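Local coordinates for OsmC family protein (Rhodothermus marinus, PDB 5CML) that probably hydrolyses carboxyl esters through its N-terminal alpha/beta-hydrolase domain, the part modelled here, which precedes an OsmC domain in the full-length protein, at residues 4-9 with 18-23; 126-131 with 190-195. All blocks are in the same frame, centred on the assembly; numbering follows the deposited sequence. Where two conformers were deposited one is given.

Contact 1. Residues 4-9 with 18-23; sequences KTVTFE and ARLDLP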
ATOM      1  N   LYS A   4       7.378  11.001 -13.089  1.00 27.20           N
ATOM      2  CA  LYS A   4       6.810  12.343 -12.991  1.00 27.27           C
ATOM      3  C   LYS A   4       6.311  12.663 -11.589  1.00 28.46           C
ATOM      4  O   LYS A   4       5.770  11.812 -10.915  1.00 29.20           O
ATOM      5  CB  LYS A   4       5.636  12.525 -13.959  1.00 29.74           C
ATOM      6  CG  LYS A   4       5.985  12.335 -15.416  1.00 34.40           C
ATOM      7  CD  LYS A   4       4.812  12.737 -16.304  1.00 34.38           C
ATOM      8  CE  LYS A   4       5.189  12.679 -17.764  1.00 37.13           C
ATOM      9  NZ  LYS A   4       4.034  13.059 -18.606  1.00 38.41           N
ATOM     10  N   THR A   5       6.450  13.921 -11.184  1.00 29.62           N
ATOM     11  CA  THR A   5       5.825  14.406  -9.965  1.00 31.85           C
ATOM     12  C   THR A   5       4.416  14.872 -10.307  1.00 29.46           C
ATOM     13  O   THR A   5       4.211  15.517 -11.328  1.00 32.15           O
ATOM     14  CB  THR A   5       6.627  15.540  -9.331  1.00 37.16           C
ATOM     15  OG1 THR A   5       7.903  15.037  -8.928  1.00 38.61           O
ATOM     16  CG2 THR A   5       5.914  16.095  -8.111  1.00 39.02           C
ATOM     17  N   VAL A   6       3.450  14.480  -9.473  1.00 27.70           N
ATOM     18  CA  VAL A   6       2.073  14.883  -9.645  1.00 29.16           C
ATOM     19  C   VAL A   6       1.559  15.488  -8.369  1.00 29.15           C
ATOM     20  O   VAL A   6       2.071  15.230  -7.283  1.00 29.87           O
ATOM     21  CB  VAL A   6       1.144  13.717 -10.058  1.00 29.92           C
ATOM     22  CG1 VAL A   6       1.656  13.057 -11.329  1.00 33.95           C
ATOM     23  CG2 VAL A   6       0.958  12.713  -8.933  1.00 30.39           C
ATOM     24  N   THR A   7       0.533  16.302  -8.519  1.00 31.56           N
ATOM     25  CA  THR A   7      -0.138  16.914  -7.389  1.00 32.55           C
ATOM     26  C   THR A   7      -1.642  16.781  -7.572  1.00 32.04           C
ATOM     27  O   THR A   7      -2.150  16.795  -8.685  1.00 32.67           O
ATOM     28  CB  THR A   7       0.263  18.394  -7.232  1.00 37.72           C
ATOM     29  OG1 THR A   7       1.688  18.492  -7.122  1.00 41.13           O
ATOM     30  CG2 THR A   7      -0.313  18.941  -5.996  1.00 40.25           C
ATOM     31  N   PHE A   8      -2.349  16.620  -6.465  1.00 32.37           N
ATOM     32  CA  PHE A   8      -3.797  16.556  -6.492  1.00 30.98           C
ATOM     33  C   PHE A   8      -4.330  16.942  -5.140  1.00 32.16           C
ATOM     34  O   PHE A   8      -3.578  17.019  -4.170  1.00 34.91           O
ATOM     35  CB  PHE A   8      -4.307  15.167  -6.872  1.00 30.23           C
ATOM     36  CG  PHE A   8      -3.758  14.061  -6.009  1.00 32.78           C
ATOM     37  CD1 PHE A   8      -2.550  13.468  -6.305  1.00 35.72           C
ATOM     38  CD2 PHE A   8      -4.455  13.638  -4.878  1.00 32.23           C
ATOM     39  CE1 PHE A   8      -2.042  12.456  -5.509  1.00 35.32           C
ATOM     40  CE2 PHE A   8      -3.956  12.640  -4.078  1.00 31.58           C
ATOM     41  CZ  PHE A   8      -2.737  12.041  -4.395  1.00 35.04           C
ATOM     42  N   GLU A   9      -5.632  17.185  -5.083  1.00 32.53           N
ATOM     43  CA  GLU A   9      -6.270  17.643  -3.854  1.00 33.17           C
ATOM     44  C   GLU A   9      -7.166  16.586  -3.243  1.00 31.53           C
ATOM     45  O   GLU A   9      -7.705  15.744  -3.954  1.00 30.20           O
ATOM     46  CB  GLU A   9      -7.086  18.901  -4.122  1.00 38.82           C
ATOM     47  CG  GLU A   9      -6.239  20.121  -4.382  1.00 43.73           C
ATOM     48  CD  GLU A   9      -7.067  21.386  -4.505  1.00 49.83           C
ATOM     49  OE1 GLU A   9      -8.259  21.369  -4.118  1.00 51.13           O
ATOM     50  OE2 GLU A   9      -6.520  22.396  -4.996  1.00 53.63           O
ATOM     51  N   ALA A  18       2.602  13.152  -5.157  1.00 28.68           N
ATOM     52  CA  ALA A  18       2.906  11.757  -5.392  1.00 25.95           C
ATOM     53  C   ALA A  18       3.847  11.673  -6.579  1.00 25.63           C
ATOM     54  O   ALA A  18       4.168  12.685  -7.196  1.00 26.48           O
ATOM     55  CB  ALA A  18       1.636  10.965  -5.641  1.00 26.09           C
ATOM     56  N   ARG A  19       4.312  10.470  -6.864  1.00 25.71           N
ATOM     57  CA  ARG A  19       5.181  10.219  -8.006  1.00 24.66           C
ATOM     58  C   ARG A  19       4.491   9.208  -8.906  1.00 23.58           C
ATOM     59  O   ARG A  19       3.965   8.212  -8.424  1.00 24.84           O
ATOM     60  CB  ARG A  19       6.551   9.697  -7.553  1.00 27.79           C
ATOM     61  CG  ARG A  19       7.331  10.679  -6.698  1.00 34.93           C
ATOM     62  CD  ARG A  19       7.967  11.771  -7.526  1.00 40.59           C
ATOM     63  NE  ARG A  19       9.349  11.430  -7.846  1.00 46.39           N
ATOM     64  CZ  ARG A  19      10.092  12.038  -8.771  1.00 50.61           C
ATOM     65  NH1 ARG A  19       9.590  13.029  -9.497  1.00 50.71           N
ATOM     66  NH2 ARG A  19      11.342  11.640  -8.977  1.00 51.76           N
ATOM     67  N   LEU A  20       4.471   9.501 -10.203  1.00 21.82           N
ATOM     68  CA  LEU A  20       3.850   8.644 -11.197  1.00 21.85           C
ATOM     69  C   LEU A  20       4.928   8.061 -12.104  1.00 23.18           C
ATOM     70  O   LEU A  20       5.648   8.793 -12.774  1.00 25.26           O
ATOM     71  CB  LEU A  20       2.820   9.432 -12.016  1.00 23.47           C
ATOM     72  CG  LEU A  20       2.133   8.659 -13.135  1.00 24.81           C
ATOM     73  CD1 LEU A  20       1.326   7.507 -12.579  1.00 27.80           C
ATOM     74  CD2 LEU A  20       1.264   9.598 -13.956  1.00 27.12           C
ATOM     75  N   ASP A  21       5.053   6.743 -12.079  1.00 23.31           N
ATOM     76  CA  ASP A  21       6.053   6.026 -12.858  1.00 23.37           C
ATOM     77  C   ASP A  21       5.362   5.407 -14.063  1.00 23.06           C
ATOM     78  O   ASP A  21       4.397   4.647 -13.902  1.00 23.22           O
ATOM     79  CB  ASP A  21       6.711   4.930 -12.010  1.00 26.10           C
ATOM     80  CG  ASP A  21       7.465   5.473 -10.797  1.00 32.68           C
ATOM     81  OD1 ASP A  21       7.776   6.671 -10.735  1.00 34.60           O
ATOM     82  OD2 ASP A  21       7.769   4.679  -9.885  1.00 38.99           O
ATOM     83  N   LEU A  22       5.793   5.792 -15.262  1.00 22.10           N
ATOM     84  CA  LEU A  22       5.125   5.402 -16.493  1.00 21.56           C
ATOM     85  C   LEU A  22       5.967   4.400 -17.277  1.00 23.05           C
ATOM     86  O   LEU A  22       7.191   4.503 -17.283  1.00 24.43           O
ATOM     87  CB  LEU A  22       4.867   6.641 -17.350  1.00 23.27           C
ATOM     88  CG  LEU A  22       3.913   7.668 -16.721  1.00 24.63           C
ATOM     89  CD1 LEU A  22       4.034   8.980 -17.414  1.00 29.08           C
ATOM     90  CD2 LEU A  22       2.467   7.187 -16.764  1.00 26.20           C
ATOM     91  N   PRO A  23       5.323   3.439 -17.959  1.00 21.20           N
ATOM     92  CA  PRO A  23       6.080   2.456 -18.738  1.00 19.84           C
ATOM     93  C   PRO A  23       6.413   2.998 -20.131  1.00 21.95           C
ATOM     94  O   PRO A  23       5.923   4.082 -20.506  1.00 24.51           O
ATOM     95  CB  PRO A  23       5.114   1.289 -18.831  1.00 19.14           C
ATOM     96  CG  PRO A  23       3.811   1.911 -18.909  1.00 21.28           C
ATOM     97  CD  PRO A  23       3.882   3.133 -17.997  1.00 21.67           C
TER

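Contact 2. Residues 126-131 with 190-195; sequences KAVATI and RPLLLF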
ATOM      1  N   LYS A 126      -9.264  -4.621  -9.769  1.00 19.35           N
ATOM      2  CA  LYS A 126      -9.401  -6.023 -10.156  1.00 20.41           C
ATOM      3  C   LYS A 126      -8.508  -6.944  -9.336  1.00 20.47           C
ATOM      4  O   LYS A 126      -8.658  -8.154  -9.387  1.00 23.46           O
ATOM      5  CB  LYS A 126      -9.084  -6.193 -11.644  1.00 23.12           C
ATOM      6  CG  LYS A 126      -9.980  -5.358 -12.556  1.00 27.71           C
ATOM      7  CD  LYS A 126     -11.438  -5.798 -12.474  1.00 33.43           C
ATOM      8  CE  LYS A 126     -12.347  -4.982 -13.412  1.00 37.67           C
ATOM      9  NZ  LYS A 126     -13.670  -4.644 -12.774  1.00 42.74           N
ATOM     10  N   ALA A 127      -7.566  -6.376  -8.604  1.00 19.66           N
ATOM     11  CA  ALA A 127      -6.597  -7.174  -7.846  1.00 20.38           C
ATOM     12  C   ALA A 127      -5.955  -6.325  -6.769  1.00 20.16           C
ATOM     13  O   ALA A 127      -5.827  -5.105  -6.933  1.00 20.16           O
ATOM     14  CB  ALA A 127      -5.522  -7.766  -8.771  1.00 22.45           C
ATOM     15  N   VAL A 128      -5.612  -6.958  -5.642  1.00 19.11           N
ATOM     16  CA  VAL A 128      -5.007  -6.260  -4.517  1.00 18.15           C
ATOM     17  C   VAL A 128      -3.825  -7.054  -4.020  1.00 17.57           C
ATOM     18  O   VAL A 128      -3.902  -8.281  -3.915  1.00 18.97           O
ATOM     19  CB  VAL A 128      -6.008  -6.071  -3.344  1.00 20.78           C
ATOM     20  CG1 VAL A 128      -5.353  -5.350  -2.137  1.00 23.21           C
ATOM     21  CG2 VAL A 128      -7.275  -5.363  -3.816  1.00 22.89           C
ATOM     22  N   ALA A 129      -2.743  -6.355  -3.691  1.00 17.07           N
ATOM     23  CA  ALA A 129      -1.528  -7.000  -3.204  1.00 17.38           C
ATOM     24  C   ALA A 129      -0.984  -6.176  -2.039  1.00 19.34           C
ATOM     25  O   ALA A 129      -1.007  -4.928  -2.077  1.00 21.02           O
ATOM     26  CB  ALA A 129      -0.480  -7.130  -4.307  1.00 17.66           C
ATOM     27  N   THR A 130      -0.498  -6.855  -1.004  1.00 18.91           N
ATOM     28  CA  THR A 130       0.084  -6.155   0.127  1.00 19.23           C
ATOM     29  C   THR A 130       1.407  -6.758   0.540  1.00 17.31           C
ATOM     30  O   THR A 130       1.691  -7.915   0.237  1.00 19.66           O
ATOM     31  CB  THR A 130      -0.863  -6.156   1.363  1.00 21.23           C
ATOM     32  OG1 THR A 130      -1.091  -7.496   1.800  1.00 22.60           O
ATOM     33  CG2 THR A 130      -2.197  -5.505   1.024  1.00 24.77           C
ATOM     34  N   ILE A 131       2.193  -5.955   1.246  1.00 16.67           N
ATOM     35  CA  ILE A 131       3.532  -6.327   1.708  1.00 18.13           C
ATOM     36  C   ILE A 131       3.655  -5.998   3.199  1.00 16.80           C
ATOM     37  O   ILE A 131       3.635  -4.822   3.582  1.00 19.20           O
ATOM     38  CB  ILE A 131       4.628  -5.568   0.935  1.00 18.91           C
ATOM     39  CG1 ILE A 131       4.421  -5.705  -0.570  1.00 21.43           C
ATOM     40  CG2 ILE A 131       6.030  -6.004   1.358  1.00 19.54           C
ATOM     41  CD1 ILE A 131       4.959  -4.533  -1.364  1.00 23.68           C
ATOM     42  N   ARG A 190     -12.205  -9.863  -4.699  1.00 25.75           N
ATOM     43  CA  ARG A 190     -11.142  -9.606  -5.676  0.50 25.25           C
ATOM     44  C   ARG A 190      -9.959 -10.492  -5.343  1.00 23.33           C
ATOM     45  O   ARG A 190      -9.723 -10.811  -4.191  1.00 24.04           O
ATOM     46  CB  ARG A 190     -10.677  -8.134  -5.686  0.50 25.09           C
ATOM     47  CG  ARG A 190     -11.693  -7.077  -6.167  0.50 27.05           C
ATOM     48  CD  ARG A 190     -12.156  -7.328  -7.607  0.50 24.62           C
ATOM     49  NE  ARG A 190     -13.093  -6.316  -8.097  0.50 24.52           N
ATOM     50  CZ  ARG A 190     -14.416  -6.356  -7.928  0.50 27.23           C
ATOM     51  NH1 ARG A 190     -14.995  -7.357  -7.263  0.50 26.80           N
ATOM     52  NH2 ARG A 190     -15.166  -5.385  -8.430  0.50 29.88           N
ATOM     53  N   PRO A 191      -9.199 -10.890  -6.360  1.00 21.41           N
ATOM     54  CA  PRO A 191      -7.975 -11.645  -6.072  1.00 20.50           C
ATOM     55  C   PRO A 191      -7.003 -10.876  -5.171  1.00 19.54           C
ATOM     56  O   PRO A 191      -6.796  -9.661  -5.315  1.00 19.70           O
ATOM     57  CB  PRO A 191      -7.366 -11.868  -7.459  1.00 21.79           C
ATOM     58  CG  PRO A 191      -8.489 -11.771  -8.404  1.00 24.44           C
ATOM     59  CD  PRO A 191      -9.481 -10.808  -7.800  1.00 23.17           C
ATOM     60  N   LEU A 192      -6.396 -11.624  -4.255  1.00 19.30           N
ATOM     61  CA  LEU A 192      -5.492 -11.102  -3.239  1.00 18.62           C
ATOM     62  C   LEU A 192      -4.139 -11.802  -3.293  1.00 18.93           C
ATOM     63  O   LEU A 192      -4.078 -13.030  -3.386  1.00 19.90           O
ATOM     64  CB  LEU A 192      -6.104 -11.313  -1.855  1.00 19.83           C
ATOM     65  CG  LEU A 192      -5.230 -10.975  -0.643  1.00 21.85           C
ATOM     66  CD1 LEU A 192      -4.925  -9.496  -0.582  1.00 21.88           C
ATOM     67  CD2 LEU A 192      -5.877 -11.448   0.659  1.00 24.44           C
ATOM     68  N   LEU A 193      -3.076 -11.019  -3.189  1.00 17.47           N
ATOM     69  CA  LEU A 193      -1.715 -11.550  -3.054  1.00 16.96           C
ATOM     70  C   LEU A 193      -1.039 -10.911  -1.846  1.00 17.57           C
ATOM     71  O   LEU A 193      -0.875  -9.690  -1.778  1.00 19.16           O
ATOM     72  CB  LEU A 193      -0.903 -11.301  -4.345  1.00 18.20           C
ATOM     73  CG  LEU A 193       0.591 -11.629  -4.259  1.00 17.88           C
ATOM     74  CD1 LEU A 193       0.826 -13.120  -3.897  1.00 19.86           C
ATOM     75  CD2 LEU A 193       1.295 -11.280  -5.575  1.00 19.07           C
ATOM     76  N   LEU A 194      -0.696 -11.739  -0.868  1.00 17.66           N
ATOM     77  CA  LEU A 194      -0.010 -11.299   0.331  1.00 18.29           C
ATOM     78  C   LEU A 194       1.468 -11.639   0.272  1.00 17.78           C
ATOM     79  O   LEU A 194       1.809 -12.803   0.101  1.00 20.09           O
ATOM     80  CB  LEU A 194      -0.594 -11.996   1.562  1.00 18.04           C
ATOM     81  CG  LEU A 194      -2.087 -11.790   1.818  1.00 20.28           C
ATOM     82  CD1 LEU A 194      -2.603 -12.881   2.750  1.00 23.16           C
ATOM     83  CD2 LEU A 194      -2.310 -10.415   2.415  1.00 23.21           C
ATOM     84  N   PHE A 195       2.326 -10.644   0.456  1.00 17.18           N
ATOM     85  CA  PHE A 195       3.756 -10.862   0.662  1.00 17.48           C
ATOM     86  C   PHE A 195       4.081 -10.627   2.114  1.00 15.84           C
ATOM     87  O   PHE A 195       3.603  -9.647   2.685  1.00 18.84           O
ATOM     88  CB  PHE A 195       4.615  -9.894  -0.145  1.00 17.47           C
ATOM     89  CG  PHE A 195       4.534 -10.046  -1.639  1.00 17.73           C
ATOM     90  CD1 PHE A 195       5.417 -10.868  -2.315  1.00 17.99           C
ATOM     91  CD2 PHE A 195       3.632  -9.294  -2.381  1.00 18.80           C
ATOM     92  CE1 PHE A 195       5.374 -10.955  -3.713  1.00 18.99           C
ATOM     93  CE2 PHE A 195       3.588  -9.386  -3.753  1.00 18.23           C
ATOM     94  CZ  PHE A 195       4.465 -10.222  -4.418  1.00 19.14           C
TER
HETATM   95  O   HOH W   1       0.917  -8.496   3.397  1.00 19.91           O

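Contact 1. Residues 4-9 with 18-23
A18 starts the pairing of 18-23 with 4-9: its N donates to V6 O, and its O takes V6 N at 3.0 Å in an almost perfectly straight bond. Both donors stand above the plane of the carbonyl they reach; the short axes of the two strands run at 133°. The A18 methyl CB lies against V6 CG2 at 3.8 Å and meets the F8 ring at its edge, in the ring plane, at CE1. V6 and F8 continue onto F94 of helix 85-98.

R19 turns to the other face with T5. Its chain bends at chi2 (-77°) and again at chi3, turning the guanidinium across to strand 4-9 so that NH1 donates to T5 OG1 at 2.7 Å. That bond is short but bent, 131° at the hydrogen, and OG1 sits somewhat off the guanidinium plane.

L20 and K4 exchange two backbone bonds; L20 N to K4 O, at 2.7 Å, lies nearly along the C=O axis. The V6 and L20 side chains cross obliquely, CG1 of V6 3.9 Å from CB of L20. Past D21, which forms a salt bridge with R63, L22 lays CD1 on CE of the extended K4 chain, 3.9 Å away. This is an antiparallel beta hairpin formed by the first two strands, with 2-9 the outermost strand of the alpha/beta-hydrolase sheet.

Contact 2. Residues 126-131 with 190-195
F195 lies alongside I131, both side chains pointing the same way, with CD2 of the ring 4.1 Å from I131 CG1. The ring edge also passes T130 O in its plane, with CD2 3.5 Å from that oxygen, while F195 N donates to the same T130 O at 2.8 Å, nearly along the C=O axis. Further back, A129 CB meets L193 CB on the same face, which helix 234-252 covers through W247 and V240.

The other face carries V128, T130, L192 and L194; the first three pack on L116 of helix 110-118. T130 holds OG1 between its backbone N and carbonyl carbon (chi1 62°), close beside L194 CD2.

Four backbone bonds alternate between these neighbouring parallel strands of the central alpha/beta-hydrolase sheet, from V128 N to P191 O through to F195 N; strand 127-131 bonds to 104-108 on its other edge. At the start, P191 CD rests 3.2 Å from K126 O, and R190 reaches past K126 CA to V125 O through NE. Side chains on both faces are mostly apolar, so the buried T130 hydroxyl needs a polar partner: a water 2.8 Å from OG1 answers it and donates to F195 O, tying the hydroxyl to the neighbouring backbone.

From the N terminus, contact 1 closes first: strand 2-9 turns back after a short loop and pairs with 15-22, making the outer hairpin of the main sheet. The chain then builds 30-36, 59-65 and 104-108 before contact 2 opens at 126-131, whose partner arrives after 58 intervening residues, which include the small sheet 144-169 and helices 170-179 and 181-187. The two closures therefore follow in series, without nesting or crossing. Both belong to one eight-stranded mixed sheet, but their centres are 22 Å apart: contact 1 forms one edge, whereas contact 2 joins two inner parallel strands, of which 192-196 adjoins the opposite edge strand 219-223.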